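Local coordinates for protein benzoate transport porin BenP (PDB 5DL8) that probably forms a beta-barrel channel of the OprD family across the outer membrane of Acinetobacter baumannii, named for benzoate uptake, at residues K27-N32 with S55-S60; S60-T65 with T118-Y123; E265-L270 with Q286-S291. One frame throughout, in Å; residues are numbered along the deposited sequence.

Interaction 1: K27-N32 with S55-S60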
loop_
_atom_site.group_PDB
_atom_site.type_symbol
_atom_site.label_atom_id
_atom_site.label_comp_id
_atom_site.label_asym_id
_atom_site.label_seq_id
_atom_site.Cartn_x
_atom_site.Cartn_y
_atom_site.Cartn_z
ATOM N N LYS A 27 -19.237 -3.790 4.520
ATOM C CA LYS A 27 -18.878 -3.299 3.174
ATOM C C LYS A 27 -18.967 -4.468 2.253
ATOM O O LYS A 27 -18.313 -5.455 2.517
ATOM C CB LYS A 27 -17.467 -2.726 3.179
ATOM C CG LYS A 27 -17.159 -1.821 1.994
ATOM C CD LYS A 27 -15.837 -1.001 1.977
ATOM C CE LYS A 27 -14.649 -1.695 2.645
ATOM N NZ LYS A 27 -13.423 -0.796 2.575
ATOM N N PHE A 28 -19.792 -4.365 1.221
ATOM C CA PHE A 28 -19.876 -5.324 0.141
ATOM C C PHE A 28 -19.237 -4.742 -1.093
ATOM O O PHE A 28 -19.555 -3.637 -1.506
ATOM C CB PHE A 28 -21.345 -5.631 -0.224
ATOM C CG PHE A 28 -21.474 -6.626 -1.328
ATOM C CD1 PHE A 28 -21.041 -7.910 -1.162
ATOM C CD2 PHE A 28 -21.979 -6.273 -2.544
ATOM C CE1 PHE A 28 -21.062 -8.831 -2.218
ATOM C CE2 PHE A 28 -22.055 -7.200 -3.591
ATOM C CZ PHE A 28 -21.596 -8.468 -3.436
ATOM N N THR A 29 -18.366 -5.521 -1.713
ATOM C CA THR A 29 -17.737 -5.113 -2.951
ATOM C C THR A 29 -17.790 -6.210 -4.057
ATOM O O THR A 29 -17.938 -7.369 -3.807
ATOM C CB THR A 29 -16.242 -4.660 -2.817
ATOM O OG1 THR A 29 -15.419 -5.776 -2.594
ATOM C CG2 THR A 29 -15.952 -3.617 -1.699
ATOM N N LEU A 30 -17.597 -5.702 -5.280
ATOM C CA LEU A 30 -17.372 -6.359 -6.533
ATOM C C LEU A 30 -16.248 -5.625 -7.262
ATOM O O LEU A 30 -16.147 -4.390 -7.315
ATOM C CB LEU A 30 -18.638 -6.405 -7.455
ATOM C CG LEU A 30 -19.916 -7.034 -6.896
ATOM C CD1 LEU A 30 -21.123 -6.682 -7.740
ATOM C CD2 LEU A 30 -19.825 -8.516 -6.805
ATOM N N LYS A 31 -15.404 -6.458 -7.836
ATOM C CA LYS A 31 -14.327 -6.023 -8.692
ATOM C C LYS A 31 -14.139 -6.952 -9.952
ATOM O O LYS A 31 -13.720 -8.143 -9.845
ATOM C CB LYS A 31 -13.022 -6.050 -7.873
ATOM C CG LYS A 31 -11.907 -5.256 -8.607
ATOM C CD LYS A 31 -10.574 -5.188 -7.849
ATOM C CE LYS A 31 -10.610 -4.065 -6.795
ATOM N NZ LYS A 31 -9.305 -4.107 -5.968
ATOM N N ASN A 32 -14.263 -6.348 -11.098
ATOM C CA ASN A 32 -13.940 -6.929 -12.381
ATOM C C ASN A 32 -12.633 -6.269 -12.733
ATOM O O ASN A 32 -12.612 -5.066 -13.000
ATOM C CB ASN A 32 -14.981 -6.542 -13.431
ATOM C CG ASN A 32 -14.829 -7.307 -14.807
ATOM O OD1 ASN A 32 -13.991 -7.007 -15.668
ATOM N ND2 ASN A 32 -15.721 -8.253 -15.020
ATOM N N SER A 55 -16.670 -9.692 -2.333
ATOM C CA SER A 55 -16.123 -9.592 -1.000
ATOM C C SER A 55 -17.071 -8.976 -0.016
ATOM O O SER A 55 -17.908 -8.153 -0.385
ATOM C CB SER A 55 -14.865 -8.733 -0.990
ATOM O OG SER A 55 -13.871 -9.234 -1.847
ATOM N N LEU A 56 -16.897 -9.362 1.234
ATOM C CA LEU A 56 -17.669 -8.813 2.327
ATOM C C LEU A 56 -16.790 -8.576 3.592
ATOM O O LEU A 56 -15.928 -9.416 3.921
ATOM C CB LEU A 56 -18.805 -9.796 2.639
ATOM C CG LEU A 56 -19.832 -9.334 3.685
ATOM C CD1 LEU A 56 -20.491 -8.065 3.203
ATOM C CD2 LEU A 56 -20.811 -10.446 3.960
ATOM N N PHE A 57 -16.956 -7.408 4.188
ATOM C CA PHE A 57 -16.166 -6.933 5.355
ATOM C C PHE A 57 -17.142 -6.452 6.457
ATOM O O PHE A 57 -18.103 -5.702 6.218
ATOM C CB PHE A 57 -15.203 -5.758 5.018
ATOM C CG PHE A 57 -14.285 -6.059 3.875
ATOM C CD1 PHE A 57 -14.691 -5.792 2.560
ATOM C CD2 PHE A 57 -13.065 -6.682 4.085
ATOM C CE1 PHE A 57 -13.873 -6.109 1.486
ATOM C CE2 PHE A 57 -12.221 -6.972 3.020
ATOM C CZ PHE A 57 -12.640 -6.736 1.722
ATOM N N TYR A 58 -16.889 -6.926 7.655
ATOM C CA TYR A 58 -17.707 -6.657 8.783
ATOM C C TYR A 58 -16.841 -6.121 9.919
ATOM O O TYR A 58 -15.753 -6.700 10.226
ATOM C CB TYR A 58 -18.404 -7.916 9.210
ATOM C CG TYR A 58 -19.126 -7.755 10.543
ATOM C CD1 TYR A 58 -20.335 -7.017 10.646
ATOM C CD2 TYR A 58 -18.598 -8.342 11.722
ATOM C CE1 TYR A 58 -20.971 -6.895 11.881
ATOM C CE2 TYR A 58 -19.249 -8.241 12.914
ATOM C CZ TYR A 58 -20.412 -7.528 12.982
ATOM O OH TYR A 58 -20.960 -7.427 14.185
ATOM N N LYS A 59 -17.327 -5.027 10.516
ATOM C CA LYS A 59 -16.745 -4.471 11.715
ATOM C C LYS A 59 -17.737 -4.112 12.724
ATOM O O LYS A 59 -18.428 -3.090 12.567
ATOM C CB LYS A 59 -16.103 -3.156 11.417
ATOM C CG LYS A 59 -15.009 -3.218 10.407
ATOM C CD LYS A 59 -14.419 -1.837 10.204
ATOM C CE LYS A 59 -13.940 -1.318 11.540
ATOM N NZ LYS A 59 -12.931 -0.273 11.257
ATOM N N SER A 60 -17.754 -4.847 13.811
ATOM C CA SER A 60 -18.694 -4.531 14.868
ATOM C C SER A 60 -18.493 -3.166 15.542
ATOM O O SER A 60 -17.394 -2.636 15.659
ATOM C CB SER A 60 -18.757 -5.624 15.944
ATOM O OG SER A 60 -17.681 -5.529 16.851
HETATM O O HOH W 1 -14.522 -7.842 -4.332
#
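Lys27 and Phe57 lie side by side and leave the sheet in the same direction. The Lys27 chain starts with CG anti to the backbone N and bends at chi3. The bend brings CE to 4.1 Å from Phe57 CD1. The ammonium ends up over a face of the ring, but NZ is 5.6 Å from the centroid of Phe57. This is a long cation-pi approach, at most weakly attractive. The Phe57 ring turns an edge to the backbone of its neighbour, with CD1 3.6 Å from Lys27 O. Thr29 and Ser55 form the next pair on the same face. Thr29 OG1 takes the crowded position between its backbone N and carbonyl carbon (chi1 73°). There it meets Ser55 CB at 3.4 Å. One water joins the two hydroxyls, 2.8 Å from Thr29 OG1 and 2.9 Å from Ser55 OG. The strands belong to the hairpin 25-39 and 47-65 in the wall of the porin barrel, and run antiparallel at 164°. Lys27 with Phe57 and Thr29 with Ser55 are hydrogen-bonded pairs, each joined by two N-H to O bonds. In the first pair the donors lie in the carbonyl planes. In the second they stand about 30° above them. Phe28 and Leu56 are the non-hydrogen-bonded pair between, and their side chains take the other face, which is turned outward from the barrel. Both have CG anti to the backbone N. Leu56 CD1 folds back against Lys27 O, 3.5 Å away, and lies near the plane of the Phe28 ring, beyond its edge. Phe28 CD1 comes within 3.2 Å of Ser55 O. Strand 394-406 lies beside strand 25-39, where Phe28 touches Tyr403; strand 72-87 lies beside strand 47-65, where Phe57 touches Ser81 and Gln83.

Interaction 2: S60-T65 with T118-Y123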
loop_
_atom_site.group_PDB
_atom_site.type_symbol
_atom_site.label_atom_id
_atom_site.label_comp_id
_atom_site.label_asym_id
_atom_site.label_seq_id
_atom_site.Cartn_x
_atom_site.Cartn_y
_atom_site.Cartn_z
ATOM N N SER A 60 -17.754 -4.847 13.811
ATOM C CA SER A 60 -18.694 -4.531 14.868
ATOM C C SER A 60 -18.493 -3.166 15.542
ATOM O O SER A 60 -17.394 -2.636 15.659
ATOM C CB SER A 60 -18.757 -5.624 15.944
ATOM O OG SER A 60 -17.681 -5.529 16.851
ATOM N N LYS A 61 -19.606 -2.619 16.010
ATOM C CA LYS A 61 -19.518 -1.598 17.044
ATOM C C LYS A 61 -18.769 -2.187 18.260
ATOM O O LYS A 61 -18.710 -3.414 18.480
ATOM C CB LYS A 61 -20.918 -1.088 17.469
ATOM C CG LYS A 61 -21.799 -2.075 18.251
ATOM C CD LYS A 61 -23.195 -1.475 18.570
ATOM C CE LYS A 61 -24.317 -2.521 18.694
ATOM N NZ LYS A 61 -25.690 -1.949 18.803
ATOM N N MET A 62 -18.216 -1.281 19.043
ATOM C CA MET A 62 -17.654 -1.646 20.342
ATOM C C MET A 62 -18.788 -1.799 21.349
ATOM O O MET A 62 -19.628 -0.937 21.523
ATOM C CB MET A 62 -16.584 -0.642 20.789
ATOM C CG MET A 62 -15.309 -0.672 19.944
ATOM S SD MET A 62 -14.536 -2.280 19.508
ATOM C CE MET A 62 -13.854 -2.745 21.118
ATOM N N HIS A 63 -18.844 -2.926 22.006
ATOM C CA HIS A 63 -19.936 -3.145 22.923
ATOM C C HIS A 63 -19.468 -2.935 24.326
ATOM O O HIS A 63 -18.501 -3.520 24.741
ATOM C CB HIS A 63 -20.447 -4.557 22.819
ATOM C CG HIS A 63 -21.436 -4.784 21.725
ATOM N ND1 HIS A 63 -21.064 -4.969 20.393
ATOM C CD2 HIS A 63 -22.782 -4.948 21.780
ATOM C CE1 HIS A 63 -22.149 -5.198 19.675
ATOM N NE2 HIS A 63 -23.198 -5.194 20.495
ATOM N N ASP A 64 -20.221 -2.100 25.027
ATOM C CA ASP A 64 -20.155 -1.928 26.492
ATOM C C ASP A 64 -20.342 -3.265 27.275
ATOM O O ASP A 64 -21.407 -3.843 27.220
ATOM C CB ASP A 64 -21.246 -0.908 27.011
ATOM C CG ASP A 64 -20.909 0.590 26.712
ATOM O OD1 ASP A 64 -19.894 0.941 26.120
ATOM O OD2 ASP A 64 -21.697 1.445 27.110
ATOM N N THR A 65 -19.309 -3.727 27.983
ATOM C CA THR A 65 -19.454 -4.769 29.023
ATOM C C THR A 65 -19.935 -4.133 30.305
ATOM O O THR A 65 -19.925 -2.885 30.456
ATOM C CB THR A 65 -18.152 -5.561 29.307
ATOM O OG1 THR A 65 -17.246 -4.795 30.094
ATOM C CG2 THR A 65 -17.478 -5.949 27.981
ATOM N N THR A 118 -11.188 -11.064 13.656
ATOM C CA THR A 118 -10.434 -10.272 14.582
ATOM C C THR A 118 -11.228 -10.124 15.887
ATOM O O THR A 118 -12.434 -9.726 15.841
ATOM C CB THR A 118 -10.159 -8.857 13.996
ATOM O OG1 THR A 118 -9.676 -8.914 12.640
ATOM C CG2 THR A 118 -9.106 -8.128 14.822
ATOM N N LEU A 119 -10.565 -10.388 17.035
ATOM C CA LEU A 119 -11.113 -10.020 18.379
ATOM C C LEU A 119 -10.652 -8.615 18.784
ATOM O O LEU A 119 -9.513 -8.267 18.538
ATOM C CB LEU A 119 -10.683 -11.025 19.434
ATOM C CG LEU A 119 -11.540 -12.246 19.754
ATOM C CD1 LEU A 119 -12.171 -12.934 18.556
ATOM C CD2 LEU A 119 -10.712 -13.246 20.582
ATOM N N LYS A 120 -11.546 -7.815 19.340
ATOM C CA LYS A 120 -11.278 -6.455 19.777
ATOM C C LYS A 120 -11.622 -6.279 21.256
ATOM O O LYS A 120 -12.663 -6.712 21.669
ATOM C CB LYS A 120 -12.165 -5.469 19.042
ATOM C CG LYS A 120 -11.741 -5.328 17.569
ATOM C CD LYS A 120 -12.518 -4.293 16.712
ATOM C CE LYS A 120 -14.019 -4.557 16.569
ATOM N NZ LYS A 120 -14.643 -3.442 15.731
ATOM N N LEU A 121 -10.796 -5.536 21.981
ATOM C CA LEU A 121 -10.966 -5.177 23.406
ATOM C C LEU A 121 -10.581 -3.681 23.579
ATOM O O LEU A 121 -9.470 -3.285 23.245
ATOM C CB LEU A 121 -10.091 -6.118 24.323
ATOM C CG LEU A 121 -10.231 -6.035 25.868
ATOM C CD1 LEU A 121 -11.594 -6.480 26.424
ATOM C CD2 LEU A 121 -9.067 -6.764 26.625
ATOM N N GLY A 122 -11.505 -2.859 24.078
ATOM C CA GLY A 122 -11.293 -1.401 24.117
ATOM C C GLY A 122 -11.376 -0.883 25.542
ATOM O O GLY A 122 -12.053 -1.486 26.407
ATOM N N TYR A 123 -10.685 0.226 25.797
ATOM C CA TYR A 123 -10.848 1.002 27.038
ATOM C C TYR A 123 -10.571 2.523 26.764
ATOM O O TYR A 123 -9.468 2.866 26.341
ATOM C CB TYR A 123 -9.926 0.472 28.191
ATOM C CG TYR A 123 -10.029 1.332 29.465
ATOM C CD1 TYR A 123 -11.148 1.219 30.323
ATOM C CD2 TYR A 123 -9.033 2.300 29.823
ATOM C CE1 TYR A 123 -11.273 2.021 31.444
ATOM C CE2 TYR A 123 -9.201 3.121 30.948
ATOM C CZ TYR A 123 -10.330 2.940 31.741
ATOM O OH TYR A 123 -10.551 3.671 32.869
#
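The His63 imidazole has the aliphatic chain of Lys61 on one face, with Lys61 CD 3.9 Å above the ring plane and offset toward the rim. His63 ND1 makes a weak hydrogen bond to Lys61 O, which lies out of the ring plane. This pairing lies on the side of 60-65 away from strand 107-123. The contact with that strand is carried by Met62, Lys120 and the backbone of Ser60. Lys120 starts with CG anti to its carbonyl carbon, runs straight, then bends at chi3 (-61°). The bend delivers NZ to Ser60 O at 2.9 Å. The nitrogen lies in the carbonyl plane, on a lone pair of that oxygen. Met62 crosses the lysine chain obliquely. Its chain is bent at chi2 and chi3, so the sulfur lies against the methylenes of Lys120. Met62 SD is 3.8 Å from Lys120 CE. The methyl goes further along the strand, and Met62 CE lies 3.8 Å from Gly122 N. A CB on Gly122 would point at this methyl and be tight against it. Strand 72-87 runs between the two segments in the barrel wall, so the contact bridges over one strand. It supplies Asp79, whose OD1 forms a salt bridge with Lys120 NZ, and Ala78, whose N bonds to Ser60 OG. The buried ammonium thus has both a carboxylate and a carbonyl oxygen. The nearby negative charge would be expected to keep the lysine protonated, while the sulfur and methyl of Met62 cover its hydrocarbon chain.

Interaction 3: E265-L270 with Q286-S291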
loop_
_atom_site.group_PDB
_atom_site.type_symbol
_atom_site.label_atom_id
_atom_site.label_comp_id
_atom_site.label_asym_id
_atom_site.label_seq_id
_atom_site.Cartn_x
_atom_site.Cartn_y
_atom_site.Cartn_z
ATOM N N GLU A 265 19.600 4.222 2.968
ATOM C CA GLU A 265 18.743 5.387 3.396
ATOM C C GLU A 265 17.912 5.828 2.175
ATOM O O GLU A 265 18.440 5.805 1.006
ATOM C CB GLU A 265 19.552 6.601 3.814
ATOM C CG GLU A 265 20.361 6.360 5.039
ATOM C CD GLU A 265 21.208 7.611 5.378
ATOM O OE1 GLU A 265 22.195 7.861 4.617
ATOM O OE2 GLU A 265 20.811 8.381 6.317
ATOM N N ASN A 266 16.706 6.291 2.432
ATOM C CA ASN A 266 15.831 6.892 1.351
ATOM C C ASN A 266 15.321 8.235 1.822
ATOM O O ASN A 266 14.603 8.371 2.827
ATOM C CB ASN A 266 14.760 5.909 0.904
ATOM C CG ASN A 266 13.668 6.529 0.008
ATOM O OD1 ASN A 266 13.552 7.705 -0.135
ATOM N ND2 ASN A 266 12.812 5.699 -0.512
ATOM N N ILE A 267 15.817 9.265 1.178
ATOM C CA ILE A 267 15.452 10.589 1.566
ATOM C C ILE A 267 14.572 11.156 0.456
ATOM O O ILE A 267 14.985 11.136 -0.689
ATOM C CB ILE A 267 16.741 11.487 1.768
ATOM C CG1 ILE A 267 17.649 10.754 2.747
ATOM C CG2 ILE A 267 16.372 12.795 2.353
ATOM C CD1 ILE A 267 18.912 11.483 3.227
ATOM N N GLY A 268 13.489 11.828 0.857
ATOM C CA GLY A 268 12.497 12.343 -0.052
ATOM C C GLY A 268 11.859 13.673 0.325
ATOM O O GLY A 268 11.785 14.023 1.498
ATOM N N LEU A 269 11.511 14.438 -0.689
ATOM C CA LEU A 269 10.815 15.700 -0.565
ATOM C C LEU A 269 9.702 15.743 -1.626
ATOM O O LEU A 269 9.936 15.472 -2.819
ATOM C CB LEU A 269 11.829 16.833 -0.739
ATOM C CG LEU A 269 11.185 18.235 -0.603
ATOM C CD1 LEU A 269 10.614 18.591 0.777
ATOM C CD2 LEU A 269 12.127 19.396 -1.039
ATOM N N LEU A 270 8.470 16.004 -1.203
ATOM C CA LEU A 270 7.397 16.233 -2.093
ATOM C C LEU A 270 6.685 17.514 -1.825
ATOM O O LEU A 270 6.328 17.812 -0.643
ATOM C CB LEU A 270 6.382 15.110 -1.913
ATOM C CG LEU A 270 5.172 15.053 -2.875
ATOM C CD1 LEU A 270 5.564 14.974 -4.330
ATOM C CD2 LEU A 270 4.294 13.861 -2.505
ATOM N N GLN A 286 16.198 10.117 -3.190
ATOM C CA GLN A 286 17.531 9.595 -3.305
ATOM C C GLN A 286 17.766 8.390 -2.417
ATOM O O GLN A 286 17.468 8.480 -1.236
ATOM C CB GLN A 286 18.553 10.688 -2.916
ATOM C CG GLN A 286 19.870 10.400 -3.516
ATOM C CD GLN A 286 20.951 11.471 -3.333
ATOM O OE1 GLN A 286 20.740 12.630 -3.613
ATOM N NE2 GLN A 286 22.190 11.005 -2.986
ATOM N N ILE A 287 18.449 7.371 -2.930
ATOM C CA ILE A 287 18.738 6.216 -2.156
ATOM C C ILE A 287 20.247 6.271 -1.904
ATOM O O ILE A 287 21.103 6.481 -2.868
ATOM C CB ILE A 287 18.451 4.891 -2.911
ATOM C CG1 ILE A 287 17.089 4.959 -3.573
ATOM C CG2 ILE A 287 18.730 3.680 -1.982
ATOM C CD1 ILE A 287 15.969 5.052 -2.548
ATOM N N ILE A 288 20.624 6.015 -0.650
ATOM C CA ILE A 288 22.059 6.203 -0.182
ATOM C C ILE A 288 22.559 5.009 0.595
ATOM O O ILE A 288 21.804 4.435 1.392
ATOM C CB ILE A 288 22.272 7.482 0.690
ATOM C CG1 ILE A 288 21.520 8.696 0.093
ATOM C CG2 ILE A 288 23.808 7.855 0.779
ATOM C CD1 ILE A 288 21.265 9.829 1.031
ATOM N N GLY A 289 23.794 4.604 0.330
ATOM C CA GLY A 289 24.337 3.454 0.994
ATOM C C GLY A 289 24.800 2.411 0.015
ATOM O O GLY A 289 24.834 2.641 -1.207
ATOM N N GLU A 290 25.232 1.310 0.573
ATOM C CA GLU A 290 25.778 0.261 -0.171
ATOM C C GLU A 290 24.737 -0.790 -0.675
ATOM O O GLU A 290 25.172 -1.793 -1.256
ATOM C CB GLU A 290 26.910 -0.416 0.662
ATOM C CG GLU A 290 28.082 0.509 0.787
ATOM C CD GLU A 290 29.273 -0.094 1.640
ATOM O OE1 GLU A 290 29.033 -1.028 2.445
ATOM O OE2 GLU A 290 30.411 0.394 1.413
ATOM N N SER A 291 23.435 -0.593 -0.455
ATOM C CA SER A 291 22.452 -1.507 -1.013
ATOM C C SER A 291 21.284 -0.699 -1.608
ATOM O O SER A 291 21.112 0.508 -1.353
ATOM C CB SER A 291 21.972 -2.539 -0.006
ATOM O OG SER A 291 20.935 -2.009 0.840
#
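Strands 265-270 and 286-288 run antiparallel at 156°, joined by four N-H to O bonds in the carbonyl planes, in the pairs Glu265 with Ile288 and Ile267 with Gln286. On the face of these pairs, Ile267 and Ile288 cross obliquely and meet tip to tip. Their CD1 atoms are 3.6 Å apart. In both, CG1 is anti to the carbonyl carbon and the chain is extended at chi2. Glu265 crosses Ile288 obliquely nearer its base, with OE1 3.9 Å from Ile288 CB, while Glu265 OE2 bonds to Tyr250 OH. The backbone bonds of this pair are the shorter ones, with Glu265 N 2.7 Å from Ile288 O. Asn266 and Ile287 form the non-hydrogen-bonded pair on the opposite face. Ile287 bends at chi2 (-65°), which brings CD1 to 3.7 Å from Asn266 CG, against the amide group. Asn266 ND2 also makes a weak hydrogen bond to Gln285 OE1. The two strands form a hairpin of the barrel wall, 263-275 with 278-288. Asn266 faces inward and touches Tyr293 and Phe305 of loop regions. Strand 243-255 lies alongside 263-275, where Ile267 touches Phe248 and Tyr250, and strand 319-328 adjoins 278-288, where Gln286 touches Lys319.

All three contacts belong to the wall of one porin barrel. Interactions 1 and 2 follow each other on strand 47-65 and share Ser60. Their centres are about 20 Å apart. Interaction 1 pairs neighbouring strands, whereas interaction 2 reaches over strand 72-87 to the next one. Interaction 3 is another neighbouring-strand hairpin, on the opposite side of the chain's centre. Its centre is about 37 Å from that of interaction 1 and about 41 Å from that of interaction 2. The calcium sites lie away from all three. Bound C8E detergent touches Leu269 of segment 265-270 and lies about 7 Å from the Ile267 side chain, consistent with a membrane-facing surface there.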